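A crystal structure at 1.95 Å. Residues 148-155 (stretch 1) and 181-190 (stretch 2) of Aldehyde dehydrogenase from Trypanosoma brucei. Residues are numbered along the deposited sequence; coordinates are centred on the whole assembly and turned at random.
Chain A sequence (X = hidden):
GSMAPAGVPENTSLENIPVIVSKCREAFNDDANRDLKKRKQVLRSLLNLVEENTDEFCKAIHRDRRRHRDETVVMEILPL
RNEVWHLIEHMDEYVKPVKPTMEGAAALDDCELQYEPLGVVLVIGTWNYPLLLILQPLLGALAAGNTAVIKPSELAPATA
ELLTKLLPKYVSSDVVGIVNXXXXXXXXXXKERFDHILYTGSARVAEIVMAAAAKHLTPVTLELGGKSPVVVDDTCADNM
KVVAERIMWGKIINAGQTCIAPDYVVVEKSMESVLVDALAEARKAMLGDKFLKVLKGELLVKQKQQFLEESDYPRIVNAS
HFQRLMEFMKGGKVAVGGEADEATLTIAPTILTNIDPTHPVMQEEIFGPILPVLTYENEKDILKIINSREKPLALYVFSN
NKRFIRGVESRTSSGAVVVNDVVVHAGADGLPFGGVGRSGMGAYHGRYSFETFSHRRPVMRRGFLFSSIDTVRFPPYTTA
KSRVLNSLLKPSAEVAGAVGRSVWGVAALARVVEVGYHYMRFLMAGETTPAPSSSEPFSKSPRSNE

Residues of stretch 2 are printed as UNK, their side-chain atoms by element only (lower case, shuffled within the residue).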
ATOM      1  N   ALA A 148       5.461   8.301 -16.678  1.00  9.59           N
ATOM      2  CA  ALA A 148       4.037   8.079 -16.470  1.00  9.75           C
ATOM      3  C   ALA A 148       3.240   7.993 -17.753  1.00  9.92           C
ATOM      4  O   ALA A 148       3.657   8.505 -18.788  1.00  9.83           O
ATOM      5  CB  ALA A 148       3.460   9.166 -15.576  1.00  9.65           C
ATOM      6  N   VAL A 149       2.101   7.312 -17.662  1.00 10.13           N
ATOM      7  CA  VAL A 149       1.063   7.356 -18.685  1.00 10.40           C
ATOM      8  C   VAL A 149      -0.205   7.870 -18.017  1.00 10.55           C
ATOM      9  O   VAL A 149      -0.565   7.410 -16.935  1.00 10.30           O
ATOM     10  CB  VAL A 149       0.822   5.975 -19.322  1.00 10.38           C
ATOM     11  CG1 VAL A 149      -0.345   6.030 -20.306  1.00 10.47           C
ATOM     12  CG2 VAL A 149       2.094   5.490 -20.010  1.00 10.43           C
ATOM     13  N   ILE A 150      -0.870   8.831 -18.652  1.00 11.04           N
ATOM     14  CA  ILE A 150      -2.134   9.364 -18.134  1.00 11.41           C
ATOM     15  C   ILE A 150      -3.294   8.970 -19.040  1.00 11.79           C
ATOM     16  O   ILE A 150      -3.135   8.875 -20.260  1.00 11.79           O
ATOM     17  CB  ILE A 150      -2.102  10.896 -17.909  1.00 11.47           C
ATOM     18  CG1 ILE A 150      -1.869  11.677 -19.210  1.00 11.62           C
ATOM     19  CG2 ILE A 150      -1.034  11.252 -16.888  1.00 11.49           C
ATOM     20  CD1 ILE A 150      -2.107  13.160 -19.061  1.00 11.93           C
ATOM     21  N   LYS A 151      -4.451   8.740 -18.425  1.00 12.19           N
ATOM     22  CA  LYS A 151      -5.655   8.337 -19.137  1.00 12.74           C
ATOM     23  C   LYS A 151      -6.796   9.285 -18.739  1.00 13.01           C
ATOM     24  O   LYS A 151      -7.475   9.058 -17.734  1.00 13.05           O
ATOM     25  CB  LYS A 151      -5.968   6.862 -18.849  1.00 13.12           C
ATOM     26  CG  LYS A 151      -6.924   6.215 -19.845  1.00 13.48           C
ATOM     27  CD  LYS A 151      -8.373   6.328 -19.389  1.00 13.93           C
ATOM     28  CE  LYS A 151      -9.302   6.702 -20.516  1.00 14.23           C
ATOM     29  NZ  LYS A 151     -10.615   7.169 -19.984  1.00 14.27           N
ATOM     30  N   PRO A 152      -6.982  10.382 -19.503  1.00 13.23           N
ATOM     31  CA  PRO A 152      -8.056  11.327 -19.191  1.00 13.48           C
ATOM     32  C   PRO A 152      -9.448  10.720 -19.326  1.00 14.04           C
ATOM     33  O   PRO A 152      -9.673   9.864 -20.194  1.00 13.39           O
ATOM     34  CB  PRO A 152      -7.870  12.433 -20.241  1.00 13.44           C
ATOM     35  CG  PRO A 152      -6.445  12.335 -20.647  1.00 13.36           C
ATOM     36  CD  PRO A 152      -6.149  10.867 -20.619  1.00 13.31           C
ATOM     37  N   SER A 153     -10.371  11.171 -18.476  1.00 14.60           N
ATOM     38  CA  SER A 153     -11.760  10.719 -18.547  1.00 15.53           C
ATOM     39  C   SER A 153     -12.426  11.210 -19.836  1.00 16.44           C
ATOM     40  O   SER A 153     -12.305  12.386 -20.201  1.00 16.15           O
ATOM     41  CB  SER A 153     -12.564  11.216 -17.352  1.00 15.27           C
ATOM     42  OG  SER A 153     -13.926  10.856 -17.488  1.00 14.87           O
ATOM     43  N   GLU A 154     -13.139  10.300 -20.501  1.00 17.65           N
ATOM     44  CA  GLU A 154     -13.893  10.642 -21.706  1.00 19.01           C
ATOM     45  C   GLU A 154     -15.157  11.474 -21.411  1.00 19.66           C
ATOM     46  O   GLU A 154     -15.719  12.078 -22.326  1.00 19.98           O
ATOM     47  CB  GLU A 154     -14.221   9.379 -22.529  1.00 19.75           C
ATOM     48  CG  GLU A 154     -15.392   8.521 -22.046  1.00 20.65           C
ATOM     49  CD  GLU A 154     -15.009   7.470 -21.016  1.00 21.28           C
ATOM     50  OE1 GLU A 154     -14.057   7.699 -20.218  1.00 21.34           O
ATOM     51  OE2 GLU A 154     -15.672   6.407 -21.014  1.00 21.78           O
ATOM     52  N   LEU A 155     -15.591  11.498 -20.149  1.00 20.15           N
ATOM     53  CA  LEU A 155     -16.737  12.316 -19.718  1.00 20.77           C
ATOM     54  C   LEU A 155     -16.373  13.783 -19.389  1.00 20.40           C
ATOM     55  O   LEU A 155     -17.228  14.528 -18.912  1.00 20.48           O
ATOM     56  CB  LEU A 155     -17.457  11.654 -18.528  1.00 21.59           C
ATOM     57  CG  LEU A 155     -18.240  10.370 -18.822  1.00 22.32           C
ATOM     58  CD1 LEU A 155     -17.356   9.133 -18.793  1.00 22.86           C
ATOM     59  CD2 LEU A 155     -19.371  10.203 -17.813  1.00 22.63           C
ATOM     60  N   UNK A 181      -9.581   7.743 -24.564  1.00 14.05           N
ATOM     61  CA  UNK A 181     -10.691   6.873 -24.949  1.00 14.49           C
ATOM     62  C   UNK A 181     -11.535   6.424 -23.778  1.00 14.83           C
ATOM     63  O   UNK A 181     -11.415   6.958 -22.678  1.00 15.56           O
ATOM     64  N   UNK A 182     -12.373   5.420 -24.023  1.00 14.95           N
ATOM     65  CA  UNK A 182     -13.312   4.898 -23.026  1.00 14.75           C
ATOM     66  C   UNK A 182     -12.873   3.535 -22.520  1.00 14.80           C
ATOM     67  O   UNK A 182     -11.694   3.325 -22.218  1.00 14.34           O
ATOM     68  N   UNK A 183     -13.823   2.602 -22.448  1.00 14.66           N
ATOM     69  CA  UNK A 183     -13.589   1.286 -21.857  1.00 14.81           C
ATOM     70  C   UNK A 183     -12.584   0.472 -22.665  1.00 14.80           C
ATOM     71  O   UNK A 183     -11.692  -0.149 -22.085  1.00 14.54           O
ATOM     72  c   UNK A 183     -14.663  -0.947 -21.242  1.00 15.06           C
ATOM     73  c   UNK A 183     -14.914   0.494 -21.686  1.00 14.86           C
ATOM     74  c   UNK A 183     -15.809   1.201 -20.674  1.00 14.92           C
ATOM     75  N   UNK A 184     -12.736   0.474 -23.987  1.00 14.91           N
ATOM     76  CA  UNK A 184     -11.833  -0.268 -24.883  1.00 15.08           C
ATOM     77  C   UNK A 184     -10.365   0.119 -24.665  1.00 14.91           C
ATOM     78  O   UNK A 184      -9.501  -0.753 -24.500  1.00 14.71           O
ATOM     79  o   UNK A 184     -11.235  -0.537 -27.235  1.00 15.87           O
ATOM     80  c   UNK A 184     -12.220  -0.033 -26.346  1.00 15.38           C
ATOM     81  N   UNK A 185     -10.106   1.424 -24.635  1.00 14.88           N
ATOM     82  CA  UNK A 185      -8.744   1.936 -24.521  1.00 15.04           C
ATOM     83  C   UNK A 185      -8.202   1.791 -23.093  1.00 14.67           C
ATOM     84  O   UNK A 185      -7.012   1.530 -22.908  1.00 14.82           O
ATOM     85  o   UNK A 185     -10.690   3.691 -28.100  1.00 17.07           O
ATOM     86  o   UNK A 185     -11.270   3.614 -26.004  1.00 16.51           O
ATOM     87  c   UNK A 185      -8.917   3.569 -26.501  1.00 15.78           C
ATOM     88  c   UNK A 185      -8.657   3.394 -25.000  1.00 15.44           C
ATOM     89  c   UNK A 185     -10.393   3.619 -26.892  1.00 16.19           C
ATOM     90  N   UNK A 186      -9.074   1.946 -22.099  1.00 14.44           N
ATOM     91  CA  UNK A 186      -8.703   1.742 -20.692  1.00 14.19           C
ATOM     92  C   UNK A 186      -8.382   0.277 -20.413  1.00 14.00           C
ATOM     93  O   UNK A 186      -7.388  -0.023 -19.754  1.00 13.73           O
ATOM     94  c   UNK A 186      -9.807   2.230 -19.737  1.00 14.20           C
ATOM     95  o   UNK A 186     -10.121   3.597 -20.033  1.00 14.04           O
ATOM     96  c   UNK A 186      -9.375   2.125 -18.274  1.00 14.26           C
ATOM     97  N   UNK A 187      -9.220  -0.628 -20.916  1.00 13.50           N
ATOM     98  CA  UNK A 187      -8.960  -2.067 -20.840  1.00 13.45           C
ATOM     99  C   UNK A 187      -7.610  -2.414 -21.466  1.00 13.29           C
ATOM    100  O   UNK A 187      -6.838  -3.171 -20.881  1.00 13.16           O
ATOM    101  c   UNK A 187     -10.087  -2.880 -21.517  1.00 13.53           C
ATOM    102  c   UNK A 187      -9.819  -4.379 -21.459  1.00 13.72           C
ATOM    103  o   UNK A 187     -11.324  -2.602 -20.855  1.00 13.50           O
ATOM    104  N   UNK A 188      -7.323  -1.830 -22.633  1.00 13.12           N
ATOM    105  CA  UNK A 188      -6.067  -2.081 -23.350  1.00 12.99           C
ATOM    106  C   UNK A 188      -4.827  -1.572 -22.600  1.00 12.85           C
ATOM    107  O   UNK A 188      -3.824  -2.285 -22.512  1.00 12.94           O
ATOM    108  c   UNK A 188      -6.124  -1.469 -24.741  1.00 13.02           C
ATOM    109  N   UNK A 189      -4.880  -0.352 -22.070  1.00 12.73           N
ATOM    110  CA  UNK A 189      -3.721   0.190 -21.334  1.00 12.77           C
ATOM    111  C   UNK A 189      -3.487  -0.587 -20.028  1.00 12.73           C
ATOM    112  O   UNK A 189      -2.347  -0.781 -19.629  1.00 12.78           O
ATOM    113  c   UNK A 189      -3.809   1.723 -21.102  1.00 12.70           C
ATOM    114  c   UNK A 189      -4.838   2.092 -20.049  1.00 12.83           C
ATOM    115  c   UNK A 189      -2.447   2.291 -20.721  1.00 12.81           C
ATOM    116  N   UNK A 190      -4.563  -1.068 -19.402  1.00 12.64           N
ATOM    117  CA  UNK A 190      -4.464  -1.916 -18.200  1.00 12.73           C
ATOM    118  C   UNK A 190      -3.814  -3.303 -18.401  1.00 12.79           C
ATOM    119  O   UNK A 190      -3.398  -3.928 -17.417  1.00 12.59           O
ATOM    120  c   UNK A 190      -6.299  -0.815 -16.735  1.00 12.76           C
ATOM    121  c   UNK A 190      -7.761  -0.937 -16.340  1.00 12.81           C
ATOM    122  c   UNK A 190      -5.833  -2.052 -17.519  1.00 12.77           C
ATOM    123  c   UNK A 190      -5.445  -0.550 -15.503  1.00 12.85           C
TER
HETATM  124  O   HOH W   1      -9.809  10.269 -22.923  1.00  8.16           O

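Position 181 has no side-chain atoms, and its carbonyl O accepts a hydrogen bond from Lys151 NZ at 2.8 Å. At phi 147° and psi -166°, a CB would be jammed against the carbonyl O of the residue before, which by itself calls for glycine: Gly181. Position 182 is bare as well. A modelled CB would sit a tight 3.2 Å from Glu154 OE2, and the CA already lies 3.4 Å from that oxygen. This is Gly182, at the N-cap position of the helix.

Position 183 carries three carbons, one bearing the other two, the beta-branched fork of valine. Val183 points away from stretch 1. Position 184 has one carbon followed by one oxygen, a serine; Ser184 is out of reach of stretch 1. Position 185 holds three carbons, the third carrying two oxygens, which spells glutamate. Glu185 turns back on its own stretch, where OE1 accepts from Gly182 N at 2.9 Å; the same oxygen would be 2.3 Å from a CB on Gly181, a second obstacle to any side chain there.

At position 186 one carbon carries an oxygen and a carbon, and the oxygen lies 3.2 Å from Lys151 CE. The branching identifies Thr186, whose OG1 donates to Gly182 O at 2.7 Å. Position 187 repeats that pattern but is out of reach of stretch 1; Thr187 donates from OG1 to Val183 O at 2.8 Å. A single carbon at position 188 gives Ala188, also out of reach. Position 189 has three carbons, one carrying two, and meets an apolar neighbour in Val149: it is Val189, with CG2 4.3 Å from Val149 CG1. Position 190 has four carbons forked at the second, hence Leu190, which makes no contact with stretch 1.

The rule to read here is one long lysine serving a turn at a helix start. Lys151 leaves the strand toward stretch 2, its aliphatic part passing Thr186, and its NZ donates both to Gly181 O and to Pro152 O, the latter at 2.9 Å. Glu154 OE1, 3.5 Å from Lys151 NZ in a salt bridge, adds a charge partner from the loop that follows the strand. One water ties the backbones together, donating to Pro152 O at 2.8 Å and accepting from Gly181 N at 3.0 Å. Gly182 leaves room for Glu154, while Gly181 is glycine because of its own backbone and Glu185, and the valine pair adds a small apolar contact farther along the helix.

Stretch 2 181-190: GGVSETTAVL
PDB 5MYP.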